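Local coordinates for protein oxidized polyvinyl alcohol hydrolase (Pseudomonas sp. VM15C, PDB 3WWC) that hydrolyses beta-diketones such as 4,6-nonanedione and cleaves oxidized polyvinyl alcohol in the second step of polyvinyl alcohol degradation, at residues I51-K56 / D77-A82; V64-T69 / A155-V160; T96-V101 / Y164-R169; L171-I176 / R185-R190. The protein carries 1 engineered substitution. All coordinates share one frame; numbering follows the deposited sequence.

Interaction 1: residues I51-K56 / D77-A82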
loop_
_atom_site.group_PDB
_atom_site.type_symbol
_atom_site.label_atom_id
_atom_site.label_comp_id
_atom_site.label_asym_id
_atom_site.label_seq_id
_atom_site.Cartn_x
_atom_site.Cartn_y
_atom_site.Cartn_z
ATOM N N ILE A 51 10.616 11.920 2.638
ATOM C CA ILE A 51 11.856 11.771 3.399
ATOM C C ILE A 51 12.664 10.638 2.804
ATOM O O ILE A 51 12.144 9.538 2.539
ATOM C CB ILE A 51 11.530 11.479 4.875
ATOM C CG1 ILE A 51 10.708 12.640 5.459
ATOM C CG2 ILE A 51 12.812 11.324 5.714
ATOM C CD1 ILE A 51 10.144 12.377 6.898
ATOM N N VAL A 52 13.966 10.858 2.681
ATOM C CA VAL A 52 14.838 9.857 2.101
ATOM C C VAL A 52 15.865 9.360 3.093
ATOM O O VAL A 52 16.586 10.158 3.730
ATOM C CB VAL A 52 15.632 10.430 0.877
ATOM C CG1 VAL A 52 16.645 9.356 0.330
ATOM C CG2 VAL A 52 14.694 10.903 -0.216
ATOM N N TYR A 53 15.945 8.036 3.250
ATOM C CA TYR A 53 17.009 7.431 4.073
ATOM C C TYR A 53 17.784 6.537 3.072
ATOM O O TYR A 53 17.334 5.430 2.707
ATOM C CB TYR A 53 16.421 6.562 5.214
ATOM C CG TYR A 53 15.770 7.287 6.393
ATOM C CD1 TYR A 53 14.454 7.774 6.323
ATOM C CD2 TYR A 53 16.464 7.466 7.597
ATOM C CE1 TYR A 53 13.883 8.419 7.431
ATOM C CE2 TYR A 53 15.890 8.100 8.690
ATOM C CZ TYR A 53 14.602 8.574 8.595
ATOM O OH TYR A 53 14.020 9.201 9.710
ATOM N N PRO A 54 18.987 6.964 2.631
ATOM C CA PRO A 54 19.752 6.152 1.674
ATOM C C PRO A 54 20.213 4.825 2.257
ATOM O O PRO A 54 20.528 4.703 3.444
ATOM C CB PRO A 54 20.930 7.042 1.275
ATOM C CG PRO A 54 20.508 8.428 1.693
ATOM C CD PRO A 54 19.639 8.259 2.910
ATOM N N ALA A 55 20.247 3.807 1.398
ATOM C CA ALA A 55 20.643 2.478 1.824
ATOM C C ALA A 55 22.026 2.422 2.403
ATOM O O ALA A 55 22.926 3.053 1.844
ATOM C CB ALA A 55 20.589 1.518 0.617
ATOM N N LYS A 56 22.186 1.611 3.440
ATOM C CA LYS A 56 23.507 1.356 4.072
ATOM C C LYS A 56 24.051 -0.013 3.654
ATOM O O LYS A 56 23.286 -0.937 3.341
ATOM C CB LYS A 56 23.384 1.318 5.585
ATOM C CG LYS A 56 22.895 2.585 6.196
ATOM C CD LYS A 56 23.727 3.768 5.799
ATOM C CE LYS A 56 23.631 4.806 6.900
ATOM N NZ LYS A 56 22.835 4.206 8.044
ATOM N N ASP A 77 6.193 8.844 12.682
ATOM C CA ASP A 77 5.894 7.665 13.509
ATOM C C ASP A 77 6.170 6.385 12.672
ATOM O O ASP A 77 6.878 5.491 13.099
ATOM C CB ASP A 77 4.425 7.604 13.935
ATOM C CG ASP A 77 4.022 8.642 14.952
ATOM O OD1 ASP A 77 4.886 9.107 15.720
ATOM O OD2 ASP A 77 2.789 8.933 14.990
ATOM N N ASN A 78 5.612 6.326 11.479
ATOM C CA ASN A 78 5.775 5.153 10.622
ATOM C C ASN A 78 7.237 4.885 10.353
ATOM O O ASN A 78 7.637 3.730 10.192
ATOM C CB ASN A 78 4.998 5.428 9.342
ATOM C CG ASN A 78 5.170 4.356 8.303
ATOM O OD1 ASN A 78 6.051 4.448 7.452
ATOM N ND2 ASN A 78 4.349 3.297 8.389
ATOM N N LEU A 79 8.055 5.925 10.294
ATOM C CA LEU A 79 9.465 5.763 10.008
ATOM C C LEU A 79 10.347 5.497 11.227
ATOM O O LEU A 79 11.398 4.830 11.094
ATOM C CB LEU A 79 10.003 7.054 9.330
ATOM C CG LEU A 79 9.538 7.260 7.915
ATOM C CD1 LEU A 79 9.847 8.704 7.473
ATOM C CD2 LEU A 79 10.319 6.255 6.992
ATOM N N THR A 80 9.953 6.003 12.406
ATOM C CA THR A 80 10.884 5.910 13.546
ATOM C C THR A 80 10.376 5.301 14.824
ATOM O O THR A 80 11.196 5.080 15.761
ATOM C CB THR A 80 11.388 7.281 13.937
ATOM O OG1 THR A 80 10.279 8.051 14.435
ATOM C CG2 THR A 80 11.975 8.005 12.723
ATOM N N VAL A 81 9.074 5.080 14.974
ATOM C CA VAL A 81 8.547 4.553 16.232
ATOM C C VAL A 81 8.344 3.061 16.072
ATOM O O VAL A 81 7.684 2.614 15.111
ATOM C CB VAL A 81 7.217 5.238 16.595
ATOM C CG1 VAL A 81 6.576 4.533 17.833
ATOM C CG2 VAL A 81 7.490 6.733 16.844
ATOM N N ALA A 82 8.926 2.272 16.983
ATOM C CA ALA A 82 8.846 0.838 16.848
ATOM C C ALA A 82 7.459 0.254 16.699
ATOM O O ALA A 82 7.249 -0.641 15.868
ATOM C CB ALA A 82 9.558 0.169 18.050
#

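Interaction 2: residues V64-T69 / A155-V160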
loop_
_atom_site.group_PDB
_atom_site.type_symbol
_atom_site.label_atom_id
_atom_site.label_comp_id
_atom_site.label_asym_id
_atom_site.label_seq_id
_atom_site.Cartn_x
_atom_site.Cartn_y
_atom_site.Cartn_z
ATOM N N VAL A 64 14.461 -0.319 -3.341
ATOM C CA VAL A 64 13.707 0.807 -2.780
ATOM C C VAL A 64 12.512 0.358 -2.026
ATOM O O VAL A 64 11.797 -0.568 -2.445
ATOM C CB VAL A 64 13.275 1.743 -3.934
ATOM C CG1 VAL A 64 12.212 2.765 -3.481
ATOM C CG2 VAL A 64 14.536 2.513 -4.450
ATOM N N TRP A 65 12.290 1.034 -0.891
ATOM C CA TRP A 65 11.113 0.798 -0.056
ATOM C C TRP A 65 10.413 2.145 0.118
ATOM O O TRP A 65 11.032 3.112 0.609
ATOM C CB TRP A 65 11.572 0.233 1.290
ATOM C CG TRP A 65 10.488 0.117 2.370
ATOM C CD1 TRP A 65 10.629 0.461 3.687
ATOM C CD2 TRP A 65 9.172 -0.494 2.262
ATOM N NE1 TRP A 65 9.506 0.104 4.401
ATOM C CE2 TRP A 65 8.600 -0.485 3.551
ATOM C CE3 TRP A 65 8.434 -1.049 1.194
ATOM C CZ2 TRP A 65 7.321 -1.007 3.818
ATOM C CZ3 TRP A 65 7.166 -1.571 1.452
ATOM C CH2 TRP A 65 6.621 -1.547 2.749
ATOM N N VAL A 66 9.122 2.208 -0.229
ATOM C CA VAL A 66 8.301 3.418 -0.106
ATOM C C VAL A 66 7.192 3.065 0.889
ATOM O O VAL A 66 6.143 2.554 0.508
ATOM C CB VAL A 66 7.708 3.798 -1.506
ATOM C CG1 VAL A 66 6.771 4.962 -1.414
ATOM C CG2 VAL A 66 8.864 4.152 -2.435
ATOM N N PRO A 67 7.424 3.335 2.182
ATOM C CA PRO A 67 6.438 3.029 3.214
ATOM C C PRO A 67 5.458 4.163 3.403
ATOM O O PRO A 67 5.826 5.360 3.362
ATOM C CB PRO A 67 7.315 2.833 4.453
ATOM C CG PRO A 67 8.437 3.855 4.233
ATOM C CD PRO A 67 8.735 3.704 2.781
ATOM N N MET A 68 4.207 3.777 3.632
ATOM C CA MET A 68 3.147 4.772 3.849
ATOM C C MET A 68 2.434 4.549 5.149
ATOM O O MET A 68 2.029 3.427 5.458
ATOM C CB MET A 68 2.137 4.704 2.713
ATOM C CG MET A 68 2.786 5.149 1.429
ATOM S SD MET A 68 1.702 4.953 -0.023
ATOM C CE MET A 68 1.716 3.247 -0.226
ATOM N N THR A 69 2.238 5.629 5.901
ATOM C CA THR A 69 1.468 5.555 7.127
ATOM C C THR A 69 -0.021 5.464 6.811
ATOM O O THR A 69 -0.445 5.451 5.631
ATOM C CB THR A 69 1.780 6.815 7.970
ATOM O OG1 THR A 69 1.248 6.600 9.291
ATOM C CG2 THR A 69 1.160 8.085 7.347
ATOM N N ALA A 155 6.875 10.024 -9.667
ATOM C CA ALA A 155 7.746 11.184 -9.871
ATOM C C ALA A 155 8.769 11.342 -8.764
ATOM O O ALA A 155 9.942 11.705 -9.006
ATOM C CB ALA A 155 6.919 12.447 -9.971
ATOM N N MET A 156 8.364 11.037 -7.536
ATOM C CA MET A 156 9.220 11.103 -6.364
ATOM C C MET A 156 10.395 10.126 -6.493
ATOM O O MET A 156 11.562 10.498 -6.337
ATOM C CB MET A 156 8.345 10.779 -5.158
ATOM C CG MET A 156 9.099 10.614 -3.867
ATOM S SD MET A 156 8.034 10.054 -2.517
ATOM C CE MET A 156 7.777 8.282 -2.933
ATOM N N VAL A 157 10.090 8.882 -6.831
ATOM C CA VAL A 157 11.140 7.871 -6.946
ATOM C C VAL A 157 12.031 8.209 -8.167
ATOM O O VAL A 157 13.256 8.097 -8.070
ATOM C CB VAL A 157 10.509 6.473 -7.103
ATOM C CG1 VAL A 157 11.598 5.443 -7.444
ATOM C CG2 VAL A 157 9.872 6.061 -5.765
ATOM N N GLN A 158 11.438 8.658 -9.281
ATOM C CA GLN A 158 12.273 9.001 -10.463
ATOM C C GLN A 158 13.222 10.153 -10.132
ATOM O O GLN A 158 14.372 10.167 -10.578
ATOM C CB GLN A 158 11.376 9.350 -11.648
ATOM C CG GLN A 158 10.751 8.110 -12.248
ATOM C CD GLN A 158 9.752 8.418 -13.325
ATOM O OE1 GLN A 158 9.503 7.575 -14.201
ATOM N NE2 GLN A 158 9.143 9.571 -13.256
ATOM N N CYS A 159 12.800 11.062 -9.269
ATOM C CA CYS A 159 13.660 12.172 -8.876
ATOM C C CYS A 159 14.778 11.739 -7.922
ATOM O O CYS A 159 15.992 12.088 -8.106
ATOM C CB CYS A 159 12.776 13.249 -8.222
ATOM S SG CYS A 159 13.739 14.692 -7.689
ATOM N N VAL A 160 14.450 10.945 -6.898
ATOM C CA VAL A 160 15.473 10.506 -5.944
ATOM C C VAL A 160 16.557 9.708 -6.699
ATOM O O VAL A 160 17.718 9.769 -6.340
ATOM C CB VAL A 160 14.819 9.649 -4.811
ATOM C CG1 VAL A 160 15.870 9.067 -3.888
ATOM C CG2 VAL A 160 13.871 10.528 -4.021
#

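Interaction 3: residues T96-V101 / Y164-R169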
loop_
_atom_site.group_PDB
_atom_site.type_symbol
_atom_site.label_atom_id
_atom_site.label_comp_id
_atom_site.label_asym_id
_atom_site.label_seq_id
_atom_site.Cartn_x
_atom_site.Cartn_y
_atom_site.Cartn_z
ATOM N N THR A 96 16.967 1.763 0.050
ATOM C CA THR A 96 16.829 3.216 0.084
ATOM C C THR A 96 15.326 3.453 0.345
ATOM O O THR A 96 14.443 3.027 -0.414
ATOM C CB THR A 96 17.318 3.856 -1.188
ATOM O OG1 THR A 96 18.757 3.815 -1.146
ATOM C CG2 THR A 96 16.919 5.311 -1.243
ATOM N N VAL A 97 15.061 4.063 1.488
ATOM C CA VAL A 97 13.690 4.312 1.960
ATOM C C VAL A 97 13.269 5.709 1.519
ATOM O O VAL A 97 13.969 6.689 1.771
ATOM C CB VAL A 97 13.646 4.177 3.488
ATOM C CG1 VAL A 97 12.216 4.448 3.992
ATOM C CG2 VAL A 97 14.055 2.756 3.895
ATOM N N ILE A 98 12.141 5.796 0.805
ATOM C CA ILE A 98 11.651 7.073 0.255
ATOM C C ILE A 98 10.201 7.111 0.708
ATOM O O ILE A 98 9.336 6.418 0.144
ATOM C CB ILE A 98 11.767 7.068 -1.265
ATOM C CG1 ILE A 98 13.207 6.727 -1.708
ATOM C CG2 ILE A 98 11.362 8.455 -1.775
ATOM C CD1 ILE A 98 13.293 6.568 -3.235
ATOM N N ALA A 99 9.922 7.935 1.738
ATOM C CA ALA A 99 8.626 7.942 2.425
ATOM C C ALA A 99 7.858 9.190 2.154
ATOM O O ALA A 99 8.268 10.282 2.571
ATOM C CB ALA A 99 8.908 7.842 3.943
ATOM N N PRO A 100 6.727 9.076 1.490
ATOM C CA PRO A 100 5.933 10.269 1.177
ATOM C C PRO A 100 5.108 10.761 2.340
ATOM O O PRO A 100 4.632 9.975 3.146
ATOM C CB PRO A 100 5.005 9.789 0.047
ATOM C CG PRO A 100 4.785 8.271 0.414
ATOM C CD PRO A 100 6.166 7.831 0.877
ATOM N N VAL A 101 4.949 12.084 2.413
ATOM C CA VAL A 101 4.078 12.717 3.425
ATOM C C VAL A 101 2.700 12.845 2.783
ATOM O O VAL A 101 2.584 13.148 1.576
ATOM C CB VAL A 101 4.652 14.086 3.807
ATOM C CG1 VAL A 101 3.718 14.854 4.789
ATOM C CG2 VAL A 101 6.024 13.860 4.463
ATOM N N TYR A 164 20.625 9.145 -5.874
ATOM C CA TYR A 164 21.049 7.890 -5.278
ATOM C C TYR A 164 20.803 6.798 -6.318
ATOM O O TYR A 164 19.879 6.906 -7.116
ATOM C CB TYR A 164 20.233 7.629 -4.010
ATOM C CG TYR A 164 20.483 8.635 -2.921
ATOM C CD1 TYR A 164 19.574 9.672 -2.689
ATOM C CD2 TYR A 164 21.665 8.598 -2.154
ATOM C CE1 TYR A 164 19.825 10.646 -1.735
ATOM C CE2 TYR A 164 21.925 9.580 -1.188
ATOM C CZ TYR A 164 20.991 10.591 -0.998
ATOM O OH TYR A 164 21.169 11.565 -0.033
ATOM N N LYS A 165 21.644 5.764 -6.336
ATOM C CA LYS A 165 21.530 4.659 -7.304
ATOM C C LYS A 165 20.427 3.726 -6.855
ATOM O O LYS A 165 20.510 3.111 -5.799
ATOM C CB LYS A 165 22.832 3.875 -7.373
ATOM C CG LYS A 165 23.971 4.722 -7.895
ATOM C CD LYS A 165 25.213 3.844 -8.060
ATOM C CE LYS A 165 26.394 4.706 -8.512
ATOM N NZ LYS A 165 27.677 3.947 -8.391
ATOM N N LEU A 166 19.384 3.671 -7.661
ATOM C CA LEU A 166 18.222 2.846 -7.348
ATOM C C LEU A 166 18.079 1.724 -8.371
ATOM O O LEU A 166 18.327 1.906 -9.574
ATOM C CB LEU A 166 16.941 3.688 -7.393
ATOM C CG LEU A 166 16.977 4.965 -6.534
ATOM C CD1 LEU A 166 15.599 5.639 -6.568
ATOM C CD2 LEU A 166 17.363 4.638 -5.081
ATOM N N ASP A 167 17.704 0.552 -7.870
ATOM C CA ASP A 167 17.483 -0.637 -8.698
ATOM C C ASP A 167 16.081 -0.571 -9.285
ATOM O O ASP A 167 15.077 -0.779 -8.570
ATOM C CB ASP A 167 17.692 -1.859 -7.821
ATOM C CG ASP A 167 17.474 -3.176 -8.564
ATOM O OD1 ASP A 167 16.918 -3.171 -9.674
ATOM O OD2 ASP A 167 17.873 -4.211 -7.971
ATOM N N ALA A 168 15.985 -0.295 -10.585
ATOM C CA ALA A 168 14.705 -0.131 -11.263
ATOM C C ALA A 168 13.853 -1.393 -11.335
ATOM O O ALA A 168 12.673 -1.309 -11.701
ATOM C CB ALA A 168 14.934 0.455 -12.698
ATOM N N ARG A 169 14.448 -2.533 -10.974
ATOM C CA ARG A 169 13.713 -3.802 -10.932
ATOM C C ARG A 169 13.277 -4.131 -9.499
ATOM O O ARG A 169 12.665 -5.188 -9.270
ATOM C CB ARG A 169 14.566 -4.987 -11.414
ATOM C CG ARG A 169 14.962 -4.849 -12.906
ATOM C CD ARG A 169 15.699 -6.147 -13.347
ATOM N NE ARG A 169 14.785 -7.294 -13.357
ATOM C CZ ARG A 169 15.144 -8.585 -13.230
ATOM N NH1 ARG A 169 16.423 -8.936 -13.067
ATOM N NH2 ARG A 169 14.220 -9.543 -13.307
HETATM O O HOH W 1 20.533 4.253 -3.143
#

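Interaction 4: residues L171-I176 / R185-R190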
loop_
_atom_site.group_PDB
_atom_site.type_symbol
_atom_site.label_atom_id
_atom_site.label_comp_id
_atom_site.label_asym_id
_atom_site.label_seq_id
_atom_site.Cartn_x
_atom_site.Cartn_y
_atom_site.Cartn_z
ATOM N N LEU A 171 11.677 -1.718 -7.105
ATOM C CA LEU A 171 11.002 -0.541 -6.527
ATOM C C LEU A 171 9.719 -1.064 -5.850
ATOM O O LEU A 171 8.780 -1.489 -6.543
ATOM C CB LEU A 171 10.622 0.486 -7.609
ATOM C CG LEU A 171 11.836 0.927 -8.468
ATOM C CD1 LEU A 171 11.311 1.862 -9.549
ATOM C CD2 LEU A 171 12.941 1.581 -7.632
ATOM N N PHE A 172 9.678 -0.998 -4.508
ATOM C CA PHE A 172 8.549 -1.540 -3.739
ATOM C C PHE A 172 7.872 -0.503 -2.876
ATOM O O PHE A 172 8.553 0.350 -2.296
ATOM C CB PHE A 172 9.078 -2.627 -2.794
ATOM C CG PHE A 172 9.736 -3.792 -3.536
ATOM C CD1 PHE A 172 8.976 -4.610 -4.335
ATOM C CD2 PHE A 172 11.083 -4.015 -3.435
ATOM C CE1 PHE A 172 9.581 -5.669 -5.041
ATOM C CE2 PHE A 172 11.716 -5.076 -4.144
ATOM C CZ PHE A 172 10.965 -5.891 -4.935
ATOM N N LEU A 173 6.542 -0.547 -2.804
ATOM C CA LEU A 173 5.873 0.365 -1.872
ATOM C C LEU A 173 4.931 -0.443 -0.975
ATOM O O LEU A 173 4.584 -1.589 -1.278
ATOM C CB LEU A 173 5.110 1.491 -2.585
ATOM C CG LEU A 173 3.685 1.258 -3.065
ATOM C CD1 LEU A 173 3.185 2.585 -3.590
ATOM C CD2 LEU A 173 3.577 0.213 -4.182
ATOM N N GLY A 174 4.530 0.119 0.153
ATOM C CA GLY A 174 3.645 -0.632 1.020
ATOM C C GLY A 174 3.210 0.261 2.148
ATOM O O GLY A 174 3.700 1.391 2.294
ATOM N N GLY A 175 2.273 -0.219 2.938
ATOM C CA GLY A 175 1.804 0.662 4.010
ATOM C C GLY A 175 0.712 -0.024 4.787
ATOM O O GLY A 175 0.295 -1.123 4.469
ATOM N N ILE A 176 0.283 0.654 5.837
ATOM C CA ILE A 176 -0.716 0.153 6.759
ATOM C C ILE A 176 -2.038 0.908 6.654
ATOM O O ILE A 176 -2.052 2.123 6.494
ATOM C CB ILE A 176 -0.177 0.247 8.233
ATOM C CG1 ILE A 176 -1.228 -0.211 9.235
ATOM C CG2 ILE A 176 0.197 1.705 8.621
ATOM C CD1 ILE A 176 -1.523 -1.688 9.160
ATOM N N ARG A 185 -4.028 0.574 -4.643
ATOM C CA ARG A 185 -4.348 1.433 -5.790
ATOM C C ARG A 185 -3.141 1.655 -6.701
ATOM O O ARG A 185 -3.230 1.559 -7.938
ATOM C CB ARG A 185 -4.855 2.795 -5.339
ATOM C CG ARG A 185 -5.276 3.671 -6.552
ATOM C CD ARG A 185 -6.040 4.946 -6.073
ATOM N NE ARG A 185 -6.591 5.657 -7.231
ATOM C CZ ARG A 185 -7.827 5.494 -7.688
ATOM N NH1 ARG A 185 -8.671 4.618 -7.103
ATOM N NH2 ARG A 185 -8.235 6.275 -8.705
ATOM N N ALA A 186 -1.990 1.882 -6.084
ATOM C CA ALA A 186 -0.773 2.134 -6.865
ATOM C C ALA A 186 -0.374 0.913 -7.663
ATOM O O ALA A 186 0.121 1.041 -8.819
ATOM C CB ALA A 186 0.361 2.529 -5.910
ATOM N N LEU A 187 -0.517 -0.278 -7.093
ATOM C CA LEU A 187 -0.156 -1.500 -7.828
ATOM C C LEU A 187 -1.100 -1.727 -9.002
ATOM O O LEU A 187 -0.678 -2.240 -10.038
ATOM C CB LEU A 187 -0.201 -2.717 -6.890
ATOM C CG LEU A 187 0.854 -2.689 -5.801
ATOM C CD1 LEU A 187 0.502 -3.787 -4.799
ATOM C CD2 LEU A 187 2.269 -2.888 -6.410
ATOM N N LEU A 188 -2.357 -1.306 -8.866
ATOM C CA LEU A 188 -3.322 -1.556 -9.937
ATOM C C LEU A 188 -3.166 -0.576 -11.065
ATOM O O LEU A 188 -3.435 -0.923 -12.227
ATOM C CB LEU A 188 -4.768 -1.472 -9.379
ATOM C CG LEU A 188 -5.088 -2.622 -8.422
ATOM C CD1 LEU A 188 -6.365 -2.287 -7.636
ATOM C CD2 LEU A 188 -5.233 -3.947 -9.236
ATOM N N PHE A 189 -2.719 0.638 -10.750
ATOM C CA PHE A 189 -2.557 1.672 -11.781
ATOM C C PHE A 189 -1.147 1.829 -12.290
ATOM O O PHE A 189 -0.962 2.388 -13.392
ATOM C CB PHE A 189 -3.004 3.065 -11.288
ATOM C CG PHE A 189 -4.512 3.294 -11.334
ATOM C CD1 PHE A 189 -5.129 3.791 -12.468
ATOM C CD2 PHE A 189 -5.264 3.096 -10.195
ATOM C CE1 PHE A 189 -6.490 4.098 -12.452
ATOM C CE2 PHE A 189 -6.646 3.406 -10.168
ATOM C CZ PHE A 189 -7.250 3.915 -11.315
ATOM N N ARG A 190 -0.134 1.384 -11.531
ATOM C CA ARG A 190 1.252 1.573 -11.964
ATOM C C ARG A 190 2.021 0.249 -11.926
ATOM O O ARG A 190 3.170 0.173 -11.499
ATOM C CB ARG A 190 1.900 2.636 -11.058
ATOM C CG ARG A 190 1.444 4.043 -11.432
ATOM C CD ARG A 190 2.128 4.516 -12.729
ATOM N NE ARG A 190 1.777 5.912 -12.907
ATOM C CZ ARG A 190 2.464 6.794 -13.640
ATOM N NH1 ARG A 190 3.556 6.427 -14.301
ATOM N NH2 ARG A 190 2.090 8.064 -13.669
#

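Interaction 1: residues I51-K56 / D77-A82
L79 drops its CD1 methyl into the angle between two side chains of the strand, I51 and Y53, and this three-way meeting is the tight part of the contact. CD1 of L79 lies 3.7 Å from CD1 of I51, which comes to it at a slant, the two aliphatic chains meeting by their last carbons. At about a right angle to this, the same methyl is 4.0 Å from CE1 of Y53, arriving at the edge of the ring near its plane and not over a face. Residues two apart in a strand point the same way, so I51 and Y53 both aim at the helix, while V52 between them turns its back. In I51 CG1 stands beside the backbone N (chi1 -60°), and the extended second torsion (172°) carries CD1 out from the strand to L79. A branched aliphatic and a long aromatic suit the place, since the backbones are well apart: the nearest alpha carbons, those of I51 and L79, are separated by 9.2 Å.

The looser part lies towards solvent, where the Y53 hydroxyl passes T80, the chains at roughly a right angle, with OH 3.8 Å from CG2. T80 is exposed, and its own hydroxyl bonds back to N76 O in the preceding turn, leaving the methyl for the tyrosine. No hydrogen bond links 51-56 to 77-82.

The short helix 75-80 thus rests on one face of the central sheet: L79 also touches V97 and A99 of strand 96-100, which pairs with strand 46-53, and P67 of strand 62-68 beyond it.

Interaction 2: residues V64-T69 / A155-V160
V66 faces helix 148-160 with both of its methyls, and each finds a different partner on the helix. The meeting with M156 is end-on: CG1 of V66 and CE of M156 approach tip to tip at 3.8 Å. M156 runs out extended from the helix through its first two torsions and then bends at the sulfur (chi3 75°), a hook that brings the terminal methyl round to the valine. A long, flexible methionine suits this position because it can cross the distance to the sheet and still adjust its last atom to a branched neighbour.

V157 meets V66 differently. The two short side chains cross obliquely, CG2 of one lying 4.0 Å from CG2 of the other. In both valines the methyl that does this touching is the one opposite the carbonyl carbon, which leaves CG1 of V66, opposite its backbone N (chi1 175°), for M156. Beta-branched residues are natural in a strand, and here the fork lets V66 serve two helix residues at once. All three side chains are buried, and nothing but methyl groups makes the join; no hydrogen bond passes between 64-69 and 155-160.

On its flanks V66 touches P100 of strand 96-100 and L173 of strand 170-176, the strands on either side of 62-68, and V157 continues onto L171 and V160 onto I98. Helix 148-160 therefore lies over several neighbouring parallel strands, in the connection that leads from strand 96-100 to strand 170-176, and near its end C159 is tied by a disulfide to C27.

Interaction 3: residues T96-V101 / Y164-R169
T96 and L166 supply the larger share of the apolar contact. Their side chains meet at about a right angle, with CD2 of L166 3.9 Å from CG2 of T96 and almost as near to its CB. The other leucine branch goes to I98: CD1 of L166 and CD1 of I98 come tip to tip at 4.2 Å, a lighter touch. The forked end of leucine suits this place, one methyl for each of two strand residues that point the same way. The leucine's first bond does not aim at the strand, but its end swings nearer.

The polar link runs through water. One molecule lies 2.7 Å from OG1 of T96 and donates a hydrogen bond to O of K165, at 2.9 Å. The threonine splits its roles by its first torsion (chi1 -75°), which puts OG1 beside the backbone N and the methyl opposite that nitrogen, on the leucine's side. The hydroxyl also accepts from the backbone N of A55.

A third kind of bond is local to 164-169. D167 OD1 accepts from the backbone N of R169 at 2.9 Å, an Asx turn; the donor meets the oxygen on its anti side, 33° out of the carboxylate plane. OD2 pairs with R170 in a salt bridge, so aspartate suits a corner where the chain bends towards strand 170-176.

With no direct hydrogen bond across, the two segments are joined by buried methyl packing and a single water bridge, and threonine, half apolar and half polar, takes part in both.

Interaction 4: residues L171-I176 / R185-R190
While L173 packs on A186 and L187 across the contact, the flat groups lie together elsewhere on the helix. The F189 ring reaches back over one face of the R185 guanidinium, tilted to it, with CE2 of F189 3.4 Å above the centre of the group, and R185 O sits in the ring plane at the phenylalanine edge. Arginine suits this buried place because E146 O and W142 O take its N-H groups, bonds that fix the position of the guanidinium.

Towards the sheet everything is aliphatic. L173 CD1 presses on A186 CB at 3.7 Å, and L173 CD2 meets L187 CD2 at 4.0 Å, the two leucines sliding past each other in opposite directions. In L173 the first torsion (86°) places CG between the backbone N and the carbonyl carbon, and the two methyls fork towards the helix. A186, being small, lets the strand and helix come close, their alpha carbons 8.5 Å apart at L173 and A186.

The chemistry is thus divided: the polar side of the helix ties it to the 142-146 loop, with F189 covering the guanidinium, whereas its join to the strand is purely apolar, made by buried aliphatic groups without a hydrogen bond, as expected for the first half of a beta-alpha-beta unit.

In the fold
All four contacts fasten elements to one mixed sheet, whose strand order and helical covers fit the alpha/beta-hydrolase fold. Interactions 2 and 3 nearly coincide, their centres 5 Å apart, because strands 62-68 and 96-100 are neighbours. Interaction 1 joins them from strand 46-53, with Y53 N 2.8 Å from V97 O, while interaction 4 continues the sheet through V66 N and F172 O, also 2.8 Å apart. Interactions 1 and 4 are farthest apart, 18 Å between centres. Interaction 4 lies nearest in sequence to the presumed active site: strand 170-176 leads into A177, the engineered pocket residue at a presumed charge-relay position, and the L187 side chain is about 11 Å from that of S283, probably another.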